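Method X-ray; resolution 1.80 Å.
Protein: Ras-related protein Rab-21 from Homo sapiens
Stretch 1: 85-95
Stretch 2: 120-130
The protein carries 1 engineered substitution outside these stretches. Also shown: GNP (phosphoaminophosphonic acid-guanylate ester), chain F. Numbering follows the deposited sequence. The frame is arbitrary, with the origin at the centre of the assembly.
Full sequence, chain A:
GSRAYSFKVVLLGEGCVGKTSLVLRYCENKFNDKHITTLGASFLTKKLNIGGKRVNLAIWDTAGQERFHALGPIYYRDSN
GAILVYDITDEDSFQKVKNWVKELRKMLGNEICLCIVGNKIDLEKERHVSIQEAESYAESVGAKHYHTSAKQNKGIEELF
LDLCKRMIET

Stretch 1 (85-95) VYDITDEDSFQ
Stretch 2, residues 120-130: KIDLEKERHVS

The strongest link is a salt bridge: Lys-120 NZ donates to Asp-87 OD1 at 2.9 Å. Lys-120, at phi/psi 78/36, extends its chain as m, t, t, t, and its NZ also makes a weak bond to GNP O4' (3.3 Å). Asp-87 (t) serves two partners, for its OD2 accepts from Thr-89 N (2.9 Å) and Thr-89 OG1 (2.7 Å), with Thr-89 in p.

The second link is backbone only. Strand 85-87 runs into a type I turn from Asp-87 to Asp-90, closed by Asp-90 N to Asp-87 O (2.9 Å). Within it Ile-88 O accepts from both His-128 N (2.8 Å, 168°) and Val-129 N (3.1 Å, 153°), so one carbonyl fixes the register: CA atoms lie 5.2 Å apart for Ile-88 and Val-129, and 4.4 Å for Thr-89 and Arg-127. Asp-90 then caps helix 91-95, its OD1 accepting from Ser-93 N at 2.8 Å.

Arg-127 (t, t, m) is held within its own stretch, NE to Glu-124 OE1 at 2.9 Å in a salt bridge and NH1 to Val-129 O at 2.9 Å. Water 1 joins Arg-127 NH1 (2.8 Å) to Tyr-86 OH (2.6 Å).

Packing follows. Ile-88 (p, chi2 148°) is buried and has the largest covered area, 146 Å² of side chain and backbone together. Its CD1 lies over one guanidinium face of Arg-127 and reaches Lys-120 O at 3.4 Å; its CG2 meets Ile-121 CG2 at 4.4 Å. Val-129 (t) points toward stretch 1, where CG1 nears Tyr-86 CE1 (3.6 Å) and Phe-94 CG (3.8 Å), while CG2 sits 3.6 Å from Asp-90 O; a compact branched side chain suits this pocket. Thr-89 CG2 meets Leu-123 CB at 3.7 Å. In all, 666 Å² is buried, both sides summed.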

# COMPACT_ATOMS: atom_id res chain seq x y z
N VAL A 85 3.11 -1.20 -3.26
CA VAL A 85 4.21 -1.53 -2.36
C VAL A 85 5.44 -1.98 -3.13
O VAL A 85 5.34 -2.81 -4.04
CB VAL A 85 3.80 -2.63 -1.34
CG1 VAL A 85 4.88 -2.83 -0.27
CG2 VAL A 85 2.47 -2.30 -0.68
N TYR A 86 6.60 -1.43 -2.77
CA TYR A 86 7.87 -1.95 -3.26
C TYR A 86 8.83 -2.21 -2.10
O TYR A 86 8.60 -1.77 -0.96
CB TYR A 86 8.48 -1.02 -4.31
CG TYR A 86 8.97 0.31 -3.77
CD1 TYR A 86 10.30 0.48 -3.38
CD2 TYR A 86 8.10 1.39 -3.66
CE1 TYR A 86 10.75 1.69 -2.89
CE2 TYR A 86 8.54 2.62 -3.16
CZ TYR A 86 9.87 2.76 -2.78
OH TYR A 86 10.32 3.96 -2.29
N ASP A 87 9.90 -2.92 -2.41
CA ASP A 87 10.95 -3.32 -1.49
C ASP A 87 12.11 -2.35 -1.71
O ASP A 87 12.62 -2.25 -2.83
CB ASP A 87 11.34 -4.76 -1.83
CG ASP A 87 12.44 -5.33 -0.94
OD1 ASP A 87 12.54 -6.58 -0.89
OD2 ASP A 87 13.20 -4.57 -0.31
N ILE A 88 12.52 -1.63 -0.67
CA ILE A 88 13.58 -0.61 -0.81
C ILE A 88 14.95 -1.21 -1.18
O ILE A 88 15.83 -0.49 -1.64
CB ILE A 88 13.74 0.30 0.45
CG1 ILE A 88 14.22 -0.49 1.67
CG2 ILE A 88 12.45 1.08 0.71
CD1 ILE A 88 15.08 0.31 2.62
N THR A 89 15.10 -2.52 -0.98
CA THR A 89 16.33 -3.23 -1.33
C THR A 89 16.27 -3.81 -2.75
O THR A 89 17.25 -4.38 -3.24
CB THR A 89 16.63 -4.40 -0.34
OG1 THR A 89 15.72 -5.48 -0.58
CG2 THR A 89 16.51 -3.93 1.10
N ASP A 90 15.13 -3.65 -3.41
CA ASP A 90 14.92 -4.25 -4.73
C ASP A 90 14.47 -3.20 -5.75
O ASP A 90 13.31 -2.77 -5.74
CB ASP A 90 13.89 -5.39 -4.63
CG ASP A 90 13.84 -6.24 -5.88
OD1 ASP A 90 13.24 -5.80 -6.88
OD2 ASP A 90 14.39 -7.36 -5.86
N GLU A 91 15.39 -2.81 -6.62
CA GLU A 91 15.11 -1.79 -7.64
C GLU A 91 14.00 -2.20 -8.61
O GLU A 91 13.15 -1.38 -8.97
CB GLU A 91 16.38 -1.39 -8.40
CG GLU A 91 16.16 -0.52 -9.64
CD GLU A 91 15.71 0.91 -9.33
OE1 GLU A 91 15.48 1.26 -8.15
OE2 GLU A 91 15.57 1.69 -10.30
N ASP A 92 14.01 -3.47 -9.03
CA ASP A 92 12.99 -4.01 -9.93
C ASP A 92 11.57 -3.82 -9.38
O ASP A 92 10.64 -3.50 -10.13
CB ASP A 92 13.24 -5.49 -10.21
CG ASP A 92 14.45 -5.72 -11.10
OD1 ASP A 92 15.02 -4.74 -11.63
OD2 ASP A 92 14.83 -6.90 -11.28
N SER A 93 11.43 -4.02 -8.07
CA SER A 93 10.13 -3.91 -7.41
C SER A 93 9.60 -2.47 -7.45
O SER A 93 8.39 -2.26 -7.56
CB SER A 93 10.19 -4.43 -5.97
OG SER A 93 10.82 -3.52 -5.10
N PHE A 94 10.50 -1.49 -7.38
CA PHE A 94 10.09 -0.09 -7.50
C PHE A 94 9.65 0.25 -8.92
O PHE A 94 8.60 0.87 -9.12
CB PHE A 94 11.19 0.89 -7.06
CG PHE A 94 10.90 2.31 -7.47
CD1 PHE A 94 9.85 3.02 -6.89
CD2 PHE A 94 11.67 2.92 -8.46
CE1 PHE A 94 9.57 4.32 -7.29
CE2 PHE A 94 11.39 4.23 -8.85
CZ PHE A 94 10.35 4.93 -8.27
N GLN A 95 10.46 -0.12 -9.91
CA GLN A 95 10.16 0.20 -11.30
C GLN A 95 8.84 -0.43 -11.76
O GLN A 95 8.16 0.13 -12.62
CB GLN A 95 11.33 -0.18 -12.22
CG GLN A 95 12.64 0.60 -11.94
CD GLN A 95 12.51 2.11 -12.13
OE1 GLN A 95 11.68 2.59 -12.90
NE2 GLN A 95 13.34 2.87 -11.41
N LYS A 120 10.23 -2.17 4.10
CA LYS A 120 11.48 -2.79 4.58
C LYS A 120 12.55 -1.75 4.93
O LYS A 120 13.74 -1.99 4.73
CB LYS A 120 12.03 -3.83 3.59
CG LYS A 120 11.05 -4.92 3.18
CD LYS A 120 11.77 -6.07 2.50
CE LYS A 120 10.78 -7.06 1.91
NZ LYS A 120 11.48 -8.20 1.23
N ILE A 121 12.13 -0.60 5.48
CA ILE A 121 13.08 0.46 5.84
C ILE A 121 14.04 0.04 6.97
O ILE A 121 15.06 0.70 7.21
CB ILE A 121 12.41 1.82 6.15
CG1 ILE A 121 11.46 1.72 7.36
CG2 ILE A 121 11.72 2.37 4.89
CD1 ILE A 121 10.92 3.06 7.85
N ASP A 122 13.71 -1.06 7.65
CA ASP A 122 14.62 -1.67 8.62
C ASP A 122 15.88 -2.22 7.94
O ASP A 122 16.90 -2.48 8.59
CB ASP A 122 13.91 -2.76 9.43
CG ASP A 122 13.36 -3.88 8.55
OD1 ASP A 122 12.37 -3.64 7.82
OD2 ASP A 122 13.92 -4.99 8.59
N LEU A 123 15.79 -2.40 6.62
CA LEU A 123 16.92 -2.86 5.80
C LEU A 123 17.58 -1.70 5.05
O LEU A 123 18.04 -1.87 3.92
CB LEU A 123 16.46 -3.95 4.83
CG LEU A 123 15.82 -5.23 5.40
CD1 LEU A 123 15.40 -6.15 4.26
CD2 LEU A 123 16.75 -5.95 6.37
N GLU A 124 17.62 -0.53 5.68
CA GLU A 124 18.19 0.69 5.10
C GLU A 124 19.64 0.50 4.61
O GLU A 124 20.03 1.04 3.57
CB GLU A 124 18.09 1.85 6.09
CG GLU A 124 18.75 3.17 5.65
CD GLU A 124 18.21 3.72 4.34
OE1 GLU A 124 17.01 3.54 4.05
OE2 GLU A 124 18.98 4.36 3.60
N LYS A 125 20.42 -0.29 5.36
CA LYS A 125 21.80 -0.61 4.98
C LYS A 125 21.90 -1.29 3.61
O LYS A 125 22.94 -1.24 2.95
CB LYS A 125 22.45 -1.51 6.03
CG LYS A 125 22.79 -0.82 7.34
CD LYS A 125 23.51 -1.78 8.26
CE LYS A 125 24.02 -1.10 9.51
NZ LYS A 125 24.99 -1.97 10.22
N GLU A 126 20.80 -1.94 3.20
CA GLU A 126 20.75 -2.66 1.93
C GLU A 126 19.89 -1.94 0.88
O GLU A 126 19.51 -2.53 -0.13
CB GLU A 126 20.22 -4.09 2.16
CG GLU A 126 21.06 -4.92 3.13
CD GLU A 126 20.35 -6.20 3.55
OE1 GLU A 126 19.95 -6.99 2.67
OE2 GLU A 126 20.21 -6.42 4.77
N ARG A 127 19.59 -0.67 1.12
CA ARG A 127 18.76 0.12 0.19
C ARG A 127 19.37 0.17 -1.21
O ARG A 127 20.57 0.41 -1.36
CB ARG A 127 18.55 1.54 0.73
CG ARG A 127 17.92 2.49 -0.28
CD ARG A 127 17.65 3.87 0.31
NE ARG A 127 16.51 3.88 1.23
CZ ARG A 127 15.23 3.86 0.87
NH1 ARG A 127 14.88 3.82 -0.41
NH2 ARG A 127 14.29 3.89 1.81
N HIS A 128 18.54 -0.07 -2.21
CA HIS A 128 18.95 0.06 -3.61
C HIS A 128 18.03 0.97 -4.42
O HIS A 128 18.34 1.33 -5.56
CB HIS A 128 19.06 -1.31 -4.28
CG HIS A 128 20.19 -2.14 -3.75
ND1 HIS A 128 21.51 -1.78 -3.91
CD2 HIS A 128 20.19 -3.30 -3.05
CE1 HIS A 128 22.28 -2.69 -3.34
NE2 HIS A 128 21.50 -3.62 -2.81
N VAL A 129 16.90 1.35 -3.83
CA VAL A 129 15.98 2.29 -4.46
C VAL A 129 16.29 3.72 -4.00
O VAL A 129 16.52 3.95 -2.82
CB VAL A 129 14.50 1.95 -4.15
CG1 VAL A 129 13.56 2.98 -4.79
CG2 VAL A 129 14.16 0.56 -4.65
N SER A 130 16.31 4.65 -4.95
CA SER A 130 16.51 6.07 -4.65
C SER A 130 15.26 6.66 -4.00
O SER A 130 14.19 6.68 -4.61
CB SER A 130 16.84 6.83 -5.95
OG SER A 130 16.68 8.23 -5.79
PG GNP F . 3.16 -12.47 -2.18
O1G GNP F . 3.87 -13.59 -2.90
O2G GNP F . 2.10 -12.91 -1.20
O3G GNP F . 2.68 -11.58 -3.29
N3B GNP F . 4.24 -11.64 -1.33
PB GNP F . 3.99 -10.47 -0.27
O1B GNP F . 4.11 -9.14 -0.92
O2B GNP F . 2.72 -10.73 0.45
O3A GNP F . 5.14 -10.50 0.74
PA GNP F . 5.17 -11.08 2.17
O1A GNP F . 4.42 -10.20 3.08
O2A GNP F . 4.82 -12.52 2.20
O5' GNP F . 6.68 -10.96 2.60
C5' GNP F . 7.71 -11.46 1.75
C4' GNP F . 9.02 -11.50 2.51
O4' GNP F . 9.43 -10.16 2.88
C3' GNP F . 9.00 -12.31 3.80
O3' GNP F . 10.24 -12.97 3.93
C2' GNP F . 8.78 -11.23 4.86
O2' GNP F . 9.23 -11.57 6.16
C1' GNP F . 9.62 -10.09 4.28
N9 GNP F . 9.22 -8.77 4.76
C8 GNP F . 7.99 -8.17 4.66
N7 GNP F . 7.94 -6.98 5.19
C5 GNP F . 9.23 -6.78 5.67
C6 GNP F . 9.79 -5.67 6.36
O6 GNP F . 9.25 -4.60 6.68
N1 GNP F . 11.15 -5.86 6.66
C2 GNP F . 11.86 -6.99 6.36
N2 GNP F . 13.15 -7.01 6.73
N3 GNP F . 11.34 -8.04 5.72
C4 GNP F . 10.03 -7.87 5.41
O HOH W 1 12.25 4.76 -0.77
O HOH W 2 15.79 3.84 -7.57
O HOH W 3 18.31 2.90 -7.94